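Local coordinates for protein beta-porphyranase A (Bacteroides plebeius, PDB 4AW7) that hydrolyses the red-algal polysaccharide porphyran, cutting its beta-1,4 linkages between D-galactose and L-galactose-6-sulfate to give mostly disaccharides, at residues S36-S41 against K366-E371. Residues are numbered along the deposited sequence; the frame is centred on the assembly and turned at random.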
loop_
_atom_site.group_PDB
_atom_site.type_symbol
_atom_site.label_atom_id
_atom_site.label_comp_id
_atom_site.label_asym_id
_atom_site.label_seq_id
_atom_site.Cartn_x
_atom_site.Cartn_y
_atom_site.Cartn_z
ATOM N N SER A 36 1.052 13.004 -12.616
ATOM C CA SER A 36 2.252 13.564 -11.985
ATOM C C SER A 36 2.018 14.058 -10.565
ATOM O O SER A 36 2.824 13.821 -9.668
ATOM C CB SER A 36 2.858 14.690 -12.834
ATOM O OG SER A 36 3.973 15.283 -12.220
ATOM N N GLU A 37 0.928 14.809 -10.370
ATOM C CA GLU A 37 0.628 15.384 -9.059
ATOM C C GLU A 37 0.541 14.324 -7.990
ATOM O O GLU A 37 -0.139 13.314 -8.170
ATOM C CB GLU A 37 -0.698 16.131 -9.132
ATOM C CG GLU A 37 -0.746 17.403 -9.945
ATOM C CD GLU A 37 -0.246 18.643 -9.234
ATOM O OE1 GLU A 37 0.135 18.584 -8.057
ATOM O OE2 GLU A 37 -0.253 19.718 -9.887
ATOM N N LEU A 38 1.124 14.609 -6.840
ATOM C CA LEU A 38 0.897 13.793 -5.650
ATOM C C LEU A 38 -0.546 13.933 -5.196
ATOM O O LEU A 38 -1.069 15.053 -5.034
ATOM C CB LEU A 38 1.816 14.239 -4.514
ATOM C CG LEU A 38 1.719 13.446 -3.218
ATOM C CD1 LEU A 38 2.076 11.960 -3.420
ATOM C CD2 LEU A 38 2.628 14.047 -2.172
ATOM N N ASP A 39 -1.221 12.813 -4.997
ATOM C CA ASP A 39 -2.567 12.798 -4.466
ATOM C C ASP A 39 -2.455 12.512 -2.977
ATOM O O ASP A 39 -2.350 11.356 -2.549
ATOM C CB ASP A 39 -3.456 11.768 -5.188
ATOM C CG ASP A 39 -4.889 11.855 -4.780
ATOM O OD1 ASP A 39 -5.140 12.379 -3.681
ATOM O OD2 ASP A 39 -5.754 11.385 -5.572
ATOM N N ARG A 40 -2.468 13.572 -2.166
ATOM C CA ARG A 40 -2.310 13.382 -0.730
ATOM C C ARG A 40 -3.387 12.460 -0.158
ATOM O O ARG A 40 -3.113 11.726 0.789
ATOM C CB ARG A 40 -2.329 14.720 -0.004
ATOM C CG ARG A 40 -1.091 15.574 -0.210
ATOM C CD ARG A 40 -1.173 16.882 0.614
ATOM N NE ARG A 40 -1.366 16.625 2.024
ATOM C CZ ARG A 40 -0.399 16.352 2.885
ATOM N NH1 ARG A 40 0.876 16.372 2.518
ATOM N NH2 ARG A 40 -0.695 16.057 4.147
ATOM N N SER A 41 -4.611 12.531 -0.713
ATOM C CA SER A 41 -5.708 11.721 -0.217
ATOM C C SER A 41 -5.526 10.232 -0.414
ATOM O O SER A 41 -6.288 9.442 0.117
ATOM C CB SER A 41 -7.021 12.152 -0.831
ATOM O OG SER A 41 -7.200 11.617 -2.141
ATOM N N LYS A 366 3.696 17.216 6.234
ATOM C CA LYS A 366 2.753 18.319 6.107
ATOM C C LYS A 366 3.170 19.246 4.962
ATOM O O LYS A 366 4.352 19.521 4.745
ATOM C CB LYS A 366 2.635 19.092 7.432
ATOM C CG LYS A 366 1.466 20.121 7.439
ATOM C CD LYS A 366 1.371 20.765 8.828
ATOM C CE LYS A 366 0.574 22.078 8.883
ATOM N NZ LYS A 366 0.386 22.511 10.262
ATOM N N ASN A 367 2.188 19.691 4.204
ATOM C CA ASN A 367 2.380 20.564 3.036
ATOM C C ASN A 367 3.020 19.941 1.827
ATOM O O ASN A 367 3.060 20.564 0.780
ATOM C CB ASN A 367 3.063 21.896 3.425
ATOM C CG ASN A 367 2.168 22.739 4.354
ATOM O OD1 ASN A 367 1.063 23.093 3.979
ATOM N ND2 ASN A 367 2.644 23.007 5.532
ATOM N N VAL A 368 3.477 18.694 1.930
ATOM C CA VAL A 368 4.130 18.051 0.797
ATOM C C VAL A 368 3.075 17.734 -0.263
ATOM O O VAL A 368 2.112 17.025 -0.012
ATOM C CB VAL A 368 4.899 16.778 1.195
ATOM C CG1 VAL A 368 5.471 16.066 -0.042
ATOM C CG2 VAL A 368 5.997 17.094 2.220
ATOM N N LYS A 369 3.290 18.261 -1.437
ATOM C CA LYS A 369 2.407 18.111 -2.588
ATOM C C LYS A 369 3.113 18.662 -3.826
ATOM O O LYS A 369 4.232 19.201 -3.730
ATOM C CB LYS A 369 1.078 18.789 -2.331
ATOM C CG LYS A 369 1.220 20.253 -2.253
ATOM C CD LYS A 369 -0.089 21.050 -2.111
ATOM C CE LYS A 369 -0.805 20.729 -0.871
ATOM N NZ LYS A 369 -1.488 21.940 -0.318
ATOM N N GLY A 370 2.445 18.591 -4.961
ATOM C CA GLY A 370 2.984 19.082 -6.198
ATOM C C GLY A 370 3.200 18.022 -7.228
ATOM O O GLY A 370 2.920 16.837 -7.005
ATOM N N GLU A 371 3.738 18.419 -8.364
ATOM C CA GLU A 371 4.063 17.498 -9.437
ATOM C C GLU A 371 5.343 16.771 -9.126
ATOM O O GLU A 371 6.342 17.354 -8.709
ATOM C CB GLU A 371 4.196 18.240 -10.751
ATOM C CG GLU A 371 2.822 18.735 -11.268
ATOM C CD GLU A 371 2.905 19.555 -12.518
ATOM O OE1 GLU A 371 3.641 20.548 -12.494
ATOM O OE2 GLU A 371 2.197 19.227 -13.486
HETATM O O HOH W 1 -0.162 17.567 -5.461
#
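The Arg40 side chain curls round the carbonyl oxygen of Val368. Its CD packs 3.3 Å from Val368 O, and the chain bends at chi3 (57°), which brings the guanidinium round to the same oxygen. NH1 donates to Val368 O at 2.9 Å, the acceptor almost in the guanidinium plane. Trp365 O also accepts from NH1, and Gln64 O takes NH2, so three backbone carbonyls fix the rotation of the group. Along the aliphatic part, Arg40 CD meets Lys369 CE at 4.1 Å.

Leu38 CD2 touches Val368 CG1 at 4.1 Å, and Phe387 of strand 382-389 packs on both side chains. Segments 36-41 and 366-371 run roughly antiparallel and form a single beta bridge between Glu37 and Glu371. Next to the bridged pair, Leu38 N gives a nearly straight bond to Gly370 O (2.9 Å); Ser36 bonds Arg372 through the backbone. The Glu37 chain bends at chi2 (-82°), which sets OE1 over the carbonyl carbon of Gly370, while OE2 comes 3.5 Å from Glu371 CG. One water joins Glu37 OE1, Leu38 O and Gly370 N. The two carboxylates are near each other, but Glu371 has a salt bridge to Arg29, which probably eases the repulsion.

The contact joins the loop between strands 29-32 and 45-46, the latter in the parallel sheet of the (beta/alpha)-barrel, to the link from helix 359-365 into strand 371-377 of the adjoining mixed sheet.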